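Local coordinates for protein 5-oxopent-3-ene-1,2,5-tricarboxylate decarboxylase (Exiguobacterium antarcticum B7, PDB 6IYM) that belongs to the fumarylacetoacetate hydrolase family, a group of metal-dependent enzymes, and holds a magnesium ion on three acidic side chains, at residues Gln119-Glu124 against Val253-Gly258; Ala128-Thr133 against His146-Ser151; Thr134-Thr139 against Gly228-Ala233; Gly258-Val263 against Gln272-Ala277. One frame throughout, in Å; residues are numbered along the deposited sequence.

Contact 1 (Gln119-Glu124 against Val253-Gly258); sequences QQLDYE and VYLQDG. Unlike the reference sequence in segment 253-258: Val253 (reference Thr). With MG (magnesium ion), chain C.
Leu255 N gives Leu121 O a single, almost perfectly straight backbone hydrogen bond (2.8 Å, 178° at the hydrogen), where loop 253-258 passes the start of strand 121-131. A water widens this link by bridging Leu121 N and Leu255 O. Above it, Gln120 lies alongside the Tyr254 ring. Gln120 CB stands over the centre of one ring face, 3.8 Å from the centroid, in a CH-pi contact. The rest of Gln120 is extended (CD anti to CA, chi2 -167°) and follows the ring outward, its amide turned 31° from the ring plane. Leu121 O lies at the ring edge, in plane. The Tyr254 hydroxyl is hydrogen-bonded to His247 ND1. Leu255 supplies the apolar half. Its CB meets Leu121 CD2 at 4.0 Å, and its CD1 reaches the edge of the Tyr123 ring, 4.2 Å from Tyr123 CD2. Asp122 OD1 sits over a face of the Tyr123 ring, near the rim, and accepts a 2.9 Å bond from Tyr123 N, which comes from above the carboxylate plane. Asp122 OD2 is hydrogen-bonded to His247 N. Glu124 does not touch the loop. Its OE2 binds the magnesium ion at 2.0 Å, and Glu126 and Asp155 also bind this ion. Arg159 makes salt bridges to both Asp122 and Glu124, so this second-shell arginine connects the contact to the metal site. Strand 147-158 pairs with 119-124 through Asp122 and Thr157, and Val275 of strand 269-276 packs on both Leu121 and Leu255.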
loop_
_atom_site.group_PDB
_atom_site.type_symbol
_atom_site.label_atom_id
_atom_site.label_comp_id
_atom_site.label_asym_id
_atom_site.label_seq_id
_atom_site.Cartn_x
_atom_site.Cartn_y
_atom_site.Cartn_z
ATOM N N GLN A 119 -20.541 7.643 -10.186
ATOM C CA GLN A 119 -21.661 8.595 -9.933
ATOM C C GLN A 119 -22.083 8.515 -8.460
ATOM O O GLN A 119 -23.156 9.016 -8.153
ATOM C CB GLN A 119 -22.849 8.331 -10.870
ATOM C CG GLN A 119 -22.519 8.483 -12.350
ATOM C CD GLN A 119 -22.183 9.895 -12.756
ATOM O OE1 GLN A 119 -21.185 10.152 -13.436
ATOM N NE2 GLN A 119 -23.029 10.826 -12.354
ATOM N N GLN A 120 -21.271 7.896 -7.589
ATOM C CA GLN A 120 -21.500 7.872 -6.120
ATOM C C GLN A 120 -20.218 8.283 -5.384
ATOM O O GLN A 120 -19.798 7.574 -4.475
ATOM C CB GLN A 120 -22.034 6.509 -5.713
ATOM C CG GLN A 120 -23.338 6.129 -6.424
ATOM C CD GLN A 120 -23.966 4.932 -5.764
ATOM O OE1 GLN A 120 -23.281 4.026 -5.289
ATOM N NE2 GLN A 120 -25.280 4.949 -5.662
ATOM N N LEU A 121 -19.617 9.400 -5.772
ATOM C CA LEU A 121 -18.430 9.957 -5.088
ATOM C C LEU A 121 -18.834 10.511 -3.712
ATOM O O LEU A 121 -19.852 11.257 -3.642
ATOM C CB LEU A 121 -17.844 11.059 -5.945
ATOM C CG LEU A 121 -16.535 11.620 -5.407
ATOM C CD1 LEU A 121 -15.482 10.525 -5.354
ATOM C CD2 LEU A 121 -16.084 12.775 -6.269
ATOM N N ASP A 122 -18.083 10.166 -2.660
ATOM C CA ASP A 122 -18.454 10.483 -1.259
ATOM C C ASP A 122 -17.217 10.927 -0.499
ATOM O O ASP A 122 -16.108 10.604 -0.980
ATOM C CB ASP A 122 -19.131 9.288 -0.578
ATOM C CG ASP A 122 -20.078 9.635 0.563
ATOM O OD1 ASP A 122 -20.196 10.835 0.897
ATOM O OD2 ASP A 122 -20.628 8.687 1.175
ATOM N N TYR A 123 -17.440 11.642 0.621
ATOM C CA TYR A 123 -16.424 12.156 1.563
ATOM C C TYR A 123 -16.371 11.251 2.813
ATOM O O TYR A 123 -17.353 10.539 3.164
ATOM C CB TYR A 123 -16.728 13.605 1.962
ATOM C CG TYR A 123 -18.135 13.791 2.477
ATOM C CD1 TYR A 123 -18.451 13.616 3.807
ATOM C CD2 TYR A 123 -19.178 14.040 1.602
ATOM C CE1 TYR A 123 -19.755 13.740 4.264
ATOM C CE2 TYR A 123 -20.490 14.155 2.037
ATOM C CZ TYR A 123 -20.783 13.988 3.375
ATOM O OH TYR A 123 -22.086 14.062 3.792
ATOM N N GLU A 124 -15.258 11.325 3.536
ATOM C CA GLU A 124 -15.113 10.763 4.914
ATOM C C GLU A 124 -13.999 11.542 5.613
ATOM O O GLU A 124 -12.836 11.368 5.235
ATOM C CB GLU A 124 -14.733 9.277 4.921
ATOM C CG GLU A 124 -15.813 8.330 4.427
ATOM C CD GLU A 124 -15.573 6.835 4.662
ATOM O OE1 GLU A 124 -16.468 6.056 4.316
ATOM O OE2 GLU A 124 -14.474 6.449 5.127
ATOM N N VAL A 253 -26.745 11.541 -0.843
ATOM C CA VAL A 253 -26.232 12.695 -1.638
ATOM C C VAL A 253 -24.765 12.392 -1.954
ATOM O O VAL A 253 -24.047 11.879 -1.071
ATOM C CB VAL A 253 -26.452 14.045 -0.918
ATOM C CG1 VAL A 253 -25.758 14.108 0.430
ATOM C CG2 VAL A 253 -26.060 15.236 -1.776
ATOM N N TYR A 254 -24.407 12.582 -3.211
ATOM C CA TYR A 254 -23.082 12.281 -3.793
ATOM C C TYR A 254 -22.498 13.596 -4.294
ATOM O O TYR A 254 -23.278 14.535 -4.654
ATOM C CB TYR A 254 -23.214 11.194 -4.859
ATOM C CG TYR A 254 -23.770 9.932 -4.274
ATOM C CD1 TYR A 254 -23.079 9.265 -3.274
ATOM C CD2 TYR A 254 -25.017 9.450 -4.644
ATOM C CE1 TYR A 254 -23.592 8.126 -2.685
ATOM C CE2 TYR A 254 -25.541 8.306 -4.063
ATOM C CZ TYR A 254 -24.835 7.651 -3.071
ATOM O OH TYR A 254 -25.342 6.530 -2.479
ATOM N N LEU A 255 -21.172 13.645 -4.283
ATOM C CA LEU A 255 -20.350 14.833 -4.600
ATOM C C LEU A 255 -20.384 15.053 -6.108
ATOM O O LEU A 255 -20.369 14.071 -6.863
ATOM C CB LEU A 255 -18.910 14.604 -4.121
ATOM C CG LEU A 255 -18.719 14.653 -2.603
ATOM C CD1 LEU A 255 -17.359 14.095 -2.168
ATOM C CD2 LEU A 255 -18.909 16.066 -2.106
ATOM N N GLN A 256 -20.427 16.312 -6.514
ATOM C CA GLN A 256 -20.507 16.709 -7.936
ATOM C C GLN A 256 -19.371 17.691 -8.186
ATOM O O GLN A 256 -18.839 18.266 -7.200
ATOM C CB GLN A 256 -21.885 17.308 -8.258
ATOM C CG GLN A 256 -23.073 16.401 -7.947
ATOM C CD GLN A 256 -23.000 15.035 -8.593
ATOM O OE1 GLN A 256 -22.392 14.831 -9.647
ATOM N NE2 GLN A 256 -23.625 14.065 -7.950
ATOM N N ASP A 257 -19.046 17.900 -9.457
ATOM C CA ASP A 257 -18.118 18.953 -9.933
ATOM C C ASP A 257 -18.531 20.276 -9.287
ATOM O O ASP A 257 -19.731 20.590 -9.347
ATOM C CB ASP A 257 -18.165 19.045 -11.459
ATOM C CG ASP A 257 -17.339 20.181 -12.018
ATOM O OD1 ASP A 257 -16.111 20.204 -11.772
ATOM O OD2 ASP A 257 -17.937 21.052 -12.667
ATOM N N GLY A 258 -17.583 20.983 -8.664
ATOM C CA GLY A 258 -17.800 22.266 -7.966
ATOM C C GLY A 258 -17.941 22.133 -6.455
ATOM O O GLY A 258 -17.715 23.130 -5.761
HETATM MG MG MG C . -12.743 5.741 5.877
HETATM O O HOH W 1 -20.986 11.353 -7.524
HETATM O O HOH W 2 -21.332 12.720 -0.885
#

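Contact 2 (Ala128-Thr133 against His146-Ser151); sequences AIIIGT and HVFGYS
Ile130 O accepts two backbone bonds from across the sheet, from Phe148 N at 2.8 Å and Gly149 N at 3.3 Å. This is a classic beta bulge in the antiparallel pairing of strands 121-131 and 147-158. The register shifts by one residue there. On the Ala128 side of the bulge the packing is close and buried. Ala128 and Ser151 form a hydrogen-bonded pair, joined both ways. Ile130 CB rests on Gly149 O at 3.5 Å. Ile129 reaches past the bulge to Val147. Their side chains cross at about a right angle, with Ile129 CG2 3.8 Å from Val147 CG2. At the bulge itself, Phe148 CB comes within 3.6 Å of Gly132 CA, where there is no side chain to block it. Phe148 CG is anti to its backbone N (chi1 -178°), and the ring leads away to meet Trp5. The far end is looser and partly exposed. Gly132 N still bonds to His146 O, but Thr133 and His146 only touch. Thr133 OG1 lies 3.2 Å from His146 CD2, and Thr133 O sits at the imidazole edge, in plane. His146 ND1 is bonded to Asn142 O, and Ser151 OG to Val183 O. These two side chains therefore find their bonds elsewhere. Six backbone bonds carry the polar part of the contact, while the backbones of Ile129, Ile131 and Tyr150 bond to Ile237, Gly234 and Asp235, and Val185. Branched aliphatic side chains add apolar contact.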
loop_
_atom_site.group_PDB
_atom_site.type_symbol
_atom_site.label_atom_id
_atom_site.label_comp_id
_atom_site.label_asym_id
_atom_site.label_seq_id
_atom_site.Cartn_x
_atom_site.Cartn_y
_atom_site.Cartn_z
ATOM N N ALA A 128 -5.892 11.181 11.324
ATOM C CA ALA A 128 -4.774 10.376 10.813
ATOM C C ALA A 128 -3.715 10.271 11.901
ATOM O O ALA A 128 -3.292 11.324 12.382
ATOM C CB ALA A 128 -4.189 11.024 9.595
ATOM N N ILE A 129 -3.313 9.050 12.263
ATOM C CA ILE A 129 -2.090 8.787 13.089
ATOM C C ILE A 129 -0.845 8.778 12.190
ATOM O O ILE A 129 -0.810 7.999 11.208
ATOM C CB ILE A 129 -2.202 7.447 13.839
ATOM C CG1 ILE A 129 -3.486 7.344 14.664
ATOM C CG2 ILE A 129 -0.957 7.209 14.683
ATOM C CD1 ILE A 129 -3.805 5.915 15.092
ATOM N N ILE A 130 0.180 9.536 12.564
ATOM C CA ILE A 130 1.504 9.559 11.888
ATOM C C ILE A 130 2.528 8.782 12.729
ATOM O O ILE A 130 2.869 9.243 13.808
ATOM C CB ILE A 130 1.950 11.003 11.666
ATOM C CG1 ILE A 130 0.860 11.834 10.986
ATOM C CG2 ILE A 130 3.246 11.020 10.881
ATOM C CD1 ILE A 130 0.636 11.459 9.547
ATOM N N ILE A 131 3.034 7.661 12.226
ATOM C CA ILE A 131 3.962 6.759 12.984
ATOM C C ILE A 131 5.348 7.391 12.891
ATOM O O ILE A 131 5.709 7.855 11.789
ATOM C CB ILE A 131 3.914 5.329 12.419
ATOM C CG1 ILE A 131 2.508 4.738 12.510
ATOM C CG2 ILE A 131 4.960 4.427 13.057
ATOM C CD1 ILE A 131 2.025 4.507 13.921
ATOM N N GLY A 132 6.050 7.480 14.020
ATOM C CA GLY A 132 7.360 8.148 14.096
ATOM C C GLY A 132 8.493 7.150 14.281
ATOM O O GLY A 132 9.638 7.508 13.997
ATOM N N THR A 133 8.193 5.950 14.759
ATOM C CA THR A 133 9.213 4.912 15.077
ATOM C C THR A 133 8.659 3.539 14.663
ATOM O O THR A 133 7.523 3.195 15.039
ATOM C CB THR A 133 9.702 4.998 16.537
ATOM O OG1 THR A 133 8.658 4.698 17.462
ATOM C CG2 THR A 133 10.247 6.359 16.898
ATOM N N HIS A 146 5.425 5.253 19.794
ATOM C CA HIS A 146 5.687 5.062 18.341
ATOM C C HIS A 146 4.940 6.099 17.468
ATOM O O HIS A 146 5.003 5.968 16.245
ATOM C CB HIS A 146 5.342 3.623 17.936
ATOM C CG HIS A 146 6.218 2.594 18.563
ATOM N ND1 HIS A 146 6.047 2.169 19.883
ATOM C CD2 HIS A 146 7.246 1.881 18.060
ATOM C CE1 HIS A 146 6.945 1.244 20.150
ATOM N NE2 HIS A 146 7.686 1.055 19.058
ATOM N N VAL A 147 4.226 7.072 18.052
ATOM C CA VAL A 147 3.420 8.065 17.282
ATOM C C VAL A 147 4.246 9.358 17.193
ATOM O O VAL A 147 4.661 9.901 18.219
ATOM C CB VAL A 147 2.016 8.268 17.899
ATOM C CG1 VAL A 147 1.242 9.396 17.218
ATOM C CG2 VAL A 147 1.173 6.998 17.857
ATOM N N PHE A 148 4.510 9.846 15.994
ATOM C CA PHE A 148 5.118 11.185 15.807
ATOM C C PHE A 148 4.038 12.249 16.058
ATOM O O PHE A 148 4.346 13.340 16.562
ATOM C CB PHE A 148 5.678 11.329 14.396
ATOM C CG PHE A 148 6.343 12.650 14.150
ATOM C CD1 PHE A 148 7.611 12.906 14.656
ATOM C CD2 PHE A 148 5.692 13.647 13.432
ATOM C CE1 PHE A 148 8.228 14.126 14.430
ATOM C CE2 PHE A 148 6.311 14.870 13.215
ATOM C CZ PHE A 148 7.570 15.106 13.720
ATOM N N GLY A 149 2.799 11.979 15.629
ATOM C CA GLY A 149 1.732 12.992 15.693
ATOM C C GLY A 149 0.498 12.616 14.895
ATOM O O GLY A 149 0.270 11.422 14.688
ATOM N N TYR A 150 -0.296 13.627 14.527
ATOM C CA TYR A 150 -1.656 13.457 13.964
ATOM C C TYR A 150 -1.913 14.524 12.898
ATOM O O TYR A 150 -1.363 15.642 12.988
ATOM C CB TYR A 150 -2.714 13.538 15.062
ATOM C CG TYR A 150 -2.517 12.647 16.258
ATOM C CD1 TYR A 150 -1.786 13.075 17.357
ATOM C CD2 TYR A 150 -3.107 11.398 16.315
ATOM C CE1 TYR A 150 -1.623 12.264 18.471
ATOM C CE2 TYR A 150 -2.957 10.578 17.424
ATOM C CZ TYR A 150 -2.212 11.015 18.507
ATOM O OH TYR A 150 -2.078 10.194 19.588
ATOM N N SER A 151 -2.741 14.161 11.916
ATOM C CA SER A 151 -3.166 15.039 10.795
ATOM C C SER A 151 -4.575 14.648 10.372
ATOM O O SER A 151 -5.248 13.880 11.093
ATOM C CB SER A 151 -2.157 14.941 9.659
ATOM O OG SER A 151 -2.298 16.001 8.732
#

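Contact 3 (Thr134-Thr139 against Gly228-Ala233)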
loop_
_atom_site.group_PDB
_atom_site.type_symbol
_atom_site.label_atom_id
_atom_site.label_comp_id
_atom_site.label_asym_id
_atom_site.label_seq_id
_atom_site.Cartn_x
_atom_site.Cartn_y
_atom_site.Cartn_z
ATOM N N THR A 134 9.439 2.817 13.854
ATOM C CA THR A 134 9.122 1.474 13.323
ATOM C C THR A 134 8.977 0.520 14.499
ATOM O O THR A 134 9.742 0.637 15.458
ATOM C CB THR A 134 10.226 0.996 12.373
ATOM O OG1 THR A 134 10.315 2.016 11.375
ATOM C CG2 THR A 134 9.948 -0.365 11.767
ATOM N N GLY A 135 8.008 -0.367 14.454
ATOM C CA GLY A 135 7.819 -1.298 15.571
ATOM C C GLY A 135 6.762 -2.304 15.223
ATOM O O GLY A 135 6.066 -2.119 14.212
ATOM N N ARG A 136 6.594 -3.294 16.082
ATOM C CA ARG A 136 5.624 -4.385 15.860
ATOM C C ARG A 136 5.057 -4.777 17.216
ATOM O O ARG A 136 5.759 -4.544 18.190
ATOM C CB ARG A 136 6.370 -5.529 15.184
ATOM C CG ARG A 136 5.466 -6.579 14.577
ATOM C CD ARG A 136 6.330 -7.708 14.071
ATOM N NE ARG A 136 6.040 -8.941 14.770
ATOM C CZ ARG A 136 6.306 -10.147 14.304
ATOM N NH1 ARG A 136 6.891 -10.297 13.132
ATOM N NH2 ARG A 136 5.964 -11.207 15.004
ATOM N N ASP A 137 3.849 -5.332 17.263
ATOM C CA ASP A 137 3.265 -5.898 18.510
ATOM C C ASP A 137 3.334 -4.824 19.598
ATOM O O ASP A 137 3.901 -5.071 20.670
ATOM C CB ASP A 137 3.991 -7.188 18.887
ATOM C CG ASP A 137 4.007 -8.164 17.729
ATOM O OD1 ASP A 137 2.936 -8.404 17.175
ATOM O OD2 ASP A 137 5.105 -8.610 17.348
ATOM N N LEU A 138 2.798 -3.652 19.276
ATOM C CA LEU A 138 2.669 -2.504 20.198
ATOM C C LEU A 138 1.755 -2.879 21.372
ATOM O O LEU A 138 0.830 -3.708 21.226
ATOM C CB LEU A 138 2.186 -1.288 19.388
ATOM C CG LEU A 138 3.310 -0.451 18.757
ATOM C CD1 LEU A 138 4.320 -1.319 18.035
ATOM C CD2 LEU A 138 2.782 0.631 17.809
ATOM N N THR A 139 2.057 -2.324 22.540
ATOM C CA THR A 139 1.281 -2.519 23.793
ATOM C C THR A 139 0.591 -1.211 24.155
ATOM O O THR A 139 1.021 -0.149 23.717
ATOM C CB THR A 139 2.192 -2.939 24.955
ATOM O OG1 THR A 139 3.042 -1.839 25.294
ATOM C CG2 THR A 139 3.045 -4.145 24.621
ATOM N N GLY A 228 1.716 -8.853 14.619
ATOM C CA GLY A 228 2.390 -9.638 13.561
ATOM C C GLY A 228 2.690 -8.808 12.317
ATOM O O GLY A 228 3.177 -9.390 11.328
ATOM N N MET A 229 2.408 -7.501 12.333
ATOM C CA MET A 229 2.686 -6.593 11.177
ATOM C C MET A 229 3.496 -5.381 11.640
ATOM O O MET A 229 2.970 -4.588 12.458
ATOM C CB MET A 229 1.411 -6.095 10.499
ATOM C CG MET A 229 1.718 -5.559 9.105
ATOM S SD MET A 229 0.288 -4.820 8.289
ATOM C CE MET A 229 0.031 -3.379 9.310
ATOM N N THR A 230 4.710 -5.214 11.108
ATOM C CA THR A 230 5.601 -4.057 11.399
ATOM C C THR A 230 4.988 -2.768 10.830
ATOM O O THR A 230 4.584 -2.756 9.635
ATOM C CB THR A 230 7.025 -4.308 10.884
ATOM O OG1 THR A 230 7.551 -5.433 11.594
ATOM C CG2 THR A 230 7.957 -3.134 11.082
ATOM N N LEU A 231 4.898 -1.730 11.678
ATOM C CA LEU A 231 4.574 -0.354 11.250
ATOM C C LEU A 231 5.899 0.343 10.959
ATOM O O LEU A 231 6.820 0.203 11.782
ATOM C CB LEU A 231 3.780 0.359 12.344
ATOM C CG LEU A 231 2.452 -0.288 12.743
ATOM C CD1 LEU A 231 1.752 0.538 13.832
ATOM C CD2 LEU A 231 1.554 -0.445 11.529
ATOM N N GLU A 232 5.977 1.053 9.840
ATOM C CA GLU A 232 7.162 1.850 9.420
ATOM C C GLU A 232 7.004 3.308 9.865
ATOM O O GLU A 232 5.915 3.833 9.785
ATOM C CB GLU A 232 7.341 1.820 7.900
ATOM C CG GLU A 232 7.230 0.434 7.284
ATOM C CD GLU A 232 8.408 -0.499 7.537
ATOM O OE1 GLU A 232 9.402 -0.049 8.137
ATOM O OE2 GLU A 232 8.319 -1.684 7.134
ATOM N N ALA A 233 8.096 3.948 10.270
ATOM C CA ALA A 233 8.191 5.411 10.432
ATOM C C ALA A 233 7.584 6.067 9.181
ATOM O O ALA A 233 7.921 5.658 8.066
ATOM C CB ALA A 233 9.627 5.828 10.653
#
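Arg136 lays one face of its guanidinium over Gly228 CA, which stands 3.8 Å from the plane and toward the rim. At the edge, in plane, is Asp137 CG. The salt bridge there runs from Arg136 NE to Asp137 OD2, 2.8 Å long and nearly straight at 170°. The Asp137 carboxylate uses its other oxygen across the contact. OD1 accepts from Gly228 N at 2.9 Å, on the syn side and 20° out of the plane. Both oxygens are thus engaged, which should fix the rotation of the carboxylate. Arg136 CG is anti to the backbone N (chi1 -166°) and lies against the Met229-Thr230 peptide. Further along, Gly135 and Leu231 bond to each other in both directions through their backbones. Thr134 OG1 accepts from Ala233 N at 3.1 Å. Its methyl is pressed on Thr230, with Thr134 CG2 3.5 Å from Thr230 CG2, tighter than a usual carbon contact. On the buried side, Leu138 CD2 meets Leu231 CD1 at 4.1 Å. The second subunit covers part of this surface. Its Glu112 makes a salt bridge with Arg136 NH1, and its Asp175 is hydrogen-bonded to Thr230 OG1. Two loops, one after strand 121-131 and one after helix 218-225, are joined here by a single antiparallel beta bridge, extended at both ends by side-chain-to-backbone bonds, at the dimer interface.

Contact 4 (Gly258-Val263 against Gln272-Ala277). Unlike the reference sequence in segment 258-263: Val260 (reference Ile), Ile261 (reference Val). Unlike the reference sequence in segment 272-277: Gln274 (reference Lys).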
loop_
_atom_site.group_PDB
_atom_site.type_symbol
_atom_site.label_atom_id
_atom_site.label_comp_id
_atom_site.label_asym_id
_atom_site.label_seq_id
_atom_site.Cartn_x
_atom_site.Cartn_y
_atom_site.Cartn_z
ATOM N N GLY A 258 -17.583 20.983 -8.664
ATOM C CA GLY A 258 -17.800 22.266 -7.966
ATOM C C GLY A 258 -17.941 22.133 -6.455
ATOM O O GLY A 258 -17.715 23.130 -5.761
ATOM N N ASP A 259 -18.284 20.959 -5.934
ATOM C CA ASP A 259 -18.525 20.782 -4.483
ATOM C C ASP A 259 -17.243 21.050 -3.688
ATOM O O ASP A 259 -16.192 20.525 -4.087
ATOM C CB ASP A 259 -19.085 19.399 -4.203
ATOM C CG ASP A 259 -20.554 19.279 -4.552
ATOM O OD1 ASP A 259 -21.134 20.322 -4.919
ATOM O OD2 ASP A 259 -21.113 18.154 -4.410
ATOM N N VAL A 260 -17.335 21.865 -2.629
ATOM C CA VAL A 260 -16.199 22.217 -1.735
ATOM C C VAL A 260 -16.360 21.458 -0.423
ATOM O O VAL A 260 -17.404 21.624 0.238
ATOM C CB VAL A 260 -16.123 23.719 -1.489
ATOM C CG1 VAL A 260 -15.023 24.067 -0.505
ATOM C CG2 VAL A 260 -15.958 24.475 -2.790
ATOM N N ILE A 261 -15.362 20.651 -0.077
ATOM C CA ILE A 261 -15.386 19.793 1.151
ATOM C C ILE A 261 -14.399 20.411 2.135
ATOM O O ILE A 261 -13.251 20.646 1.721
ATOM C CB ILE A 261 -15.030 18.339 0.822
ATOM C CG1 ILE A 261 -15.761 17.836 -0.430
ATOM C CG2 ILE A 261 -15.313 17.441 2.022
ATOM C CD1 ILE A 261 -14.969 16.803 -1.195
ATOM N N ASP A 262 -14.859 20.723 3.350
ATOM C CA ASP A 262 -14.034 21.284 4.455
ATOM C C ASP A 262 -14.080 20.344 5.679
ATOM O O ASP A 262 -15.067 20.401 6.467
ATOM C CB ASP A 262 -14.533 22.686 4.782
ATOM C CG ASP A 262 -13.813 23.381 5.925
ATOM O OD1 ASP A 262 -12.599 23.122 6.124
ATOM O OD2 ASP A 262 -14.488 24.188 6.613
ATOM N N VAL A 263 -13.023 19.560 5.873
ATOM C CA VAL A 263 -12.810 18.685 7.062
ATOM C C VAL A 263 -11.974 19.486 8.068
ATOM O O VAL A 263 -10.965 20.111 7.693
ATOM C CB VAL A 263 -12.109 17.368 6.670
ATOM C CG1 VAL A 263 -11.945 16.418 7.850
ATOM C CG2 VAL A 263 -12.798 16.661 5.502
ATOM N N GLN A 272 -9.383 21.520 3.177
ATOM C CA GLN A 272 -10.445 21.855 2.199
ATOM C C GLN A 272 -9.952 21.520 0.795
ATOM O O GLN A 272 -8.822 21.943 0.438
ATOM C CB GLN A 272 -10.825 23.325 2.310
ATOM C CG GLN A 272 -11.878 23.760 1.295
ATOM C CD GLN A 272 -12.109 25.249 1.391
ATOM O OE1 GLN A 272 -12.294 25.795 2.478
ATOM N NE2 GLN A 272 -12.064 25.915 0.245
ATOM N N ASN A 273 -10.813 20.813 0.052
ATOM C CA ASN A 273 -10.608 20.383 -1.344
ATOM C C ASN A 273 -11.927 20.541 -2.097
ATOM O O ASN A 273 -13.028 20.249 -1.535
ATOM C CB ASN A 273 -10.072 18.949 -1.390
ATOM C CG ASN A 273 -8.824 18.764 -0.545
ATOM O OD1 ASN A 273 -8.899 18.516 0.666
ATOM N ND2 ASN A 273 -7.670 18.953 -1.165
ATOM N N GLN A 274 -11.835 20.868 -3.373
ATOM C CA GLN A 274 -13.024 20.985 -4.243
ATOM C C GLN A 274 -12.978 19.822 -5.232
ATOM O O GLN A 274 -11.913 19.571 -5.826
ATOM C CB GLN A 274 -13.010 22.373 -4.895
ATOM C CG GLN A 274 -14.340 22.780 -5.516
ATOM C CD GLN A 274 -14.327 24.120 -6.227
ATOM O OE1 GLN A 274 -13.305 24.784 -6.385
ATOM N NE2 GLN A 274 -15.499 24.525 -6.677
ATOM N N VAL A 275 -14.104 19.162 -5.453
ATOM C CA VAL A 275 -14.269 18.196 -6.575
ATOM C C VAL A 275 -14.231 19.004 -7.882
ATOM O O VAL A 275 -14.990 19.988 -8.000
ATOM C CB VAL A 275 -15.545 17.361 -6.384
ATOM C CG1 VAL A 275 -15.800 16.373 -7.523
ATOM C CG2 VAL A 275 -15.520 16.634 -5.050
ATOM N N LYS A 276 -13.339 18.663 -8.814
ATOM C CA LYS A 276 -13.307 19.350 -10.139
ATOM C C LYS A 276 -12.982 18.368 -11.265
ATOM O O LYS A 276 -12.027 17.593 -11.130
ATOM C CB LYS A 276 -12.335 20.530 -10.124
ATOM C CG LYS A 276 -13.004 21.867 -9.822
ATOM C CD LYS A 276 -12.062 23.038 -9.690
ATOM C CE LYS A 276 -10.884 22.731 -8.791
ATOM N NZ LYS A 276 -10.245 23.962 -8.265
ATOM N N ALA A 277 -13.756 18.428 -12.350
ATOM C CA ALA A 277 -13.616 17.543 -13.531
ATOM C C ALA A 277 -12.349 17.914 -14.311
ATOM O O ALA A 277 -11.981 19.089 -14.274
ATOM C CB ALA A 277 -14.844 17.645 -14.393
#
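Val260 spreads its two methyls over two glutamines of the opposite strand. Val260 CG1 lies 3.6 Å from Gln272 NE2, and Val260 CG2 lies 3.6 Å from Gln274 CG. Gln274 has CG anti to the backbone N (chi1 -165°). The extended chain carries its amide across to Gly258, where Gln274 NE2 donates to Gly258 O at 2.8 Å. Gly258 O lies close to the amide plane, but the donor comes from above the carbonyl plane. On the other face, Ile261 CD1 meets Val275 CG2 at 3.9 Å. Behind these side chains stands the backbone ladder of a beta hairpin, strands 260-265 and 269-276, within a five-stranded mixed sheet. Ile261 and Asn273 form a hydrogen-bonded pair, and Ile261 N reaches Asn273 O at 2.8 Å. Val260 with Gln274 and Asp262 with Gln272 are the non-hydrogen-bonded pairs on either side. Just ahead of strand 260-265, Asp259 O accepts from Val275 N at 2.8 Å, nearly along the C=O axis, and Gly258 N donates to Val275 O. Gly258 has a positive phi of 99°, a backbone shape that glycine takes readily. Farther out, Asp259 is held by Gln256 N and Asn202, and Asp262 OD1 by His270. Asn273 ND2 is bonded to Asp109 O and Gly106 O. Strands 196-201 and 111-112 flank the hairpin, and Ile261 packs on both Thr199 and Ile111.

How the contacts relate
From the N terminus, strand 121-131 starts in contact 1 and ends in contact 2. Contact 2 closes first, when the chain comes back at 146-151. Segment 134-139 lies in that loop and pairs with 228-233, where contact 3 closes, so contact 3 crosses contact 2. The two touch, for example through Ile131 and Glu232. Contact 1 closes last of these three, at 253-258, and its loop encloses contacts 2 and 3. They lie on the opposite side of the chain's centre from it. Contact 4 opens at 258 and closes at 272-277, as a local hairpin. It shares Gly258 with contact 1, and Leu255 packs on Ile261. Contacts 1 and 4 thus bring the two sheets together.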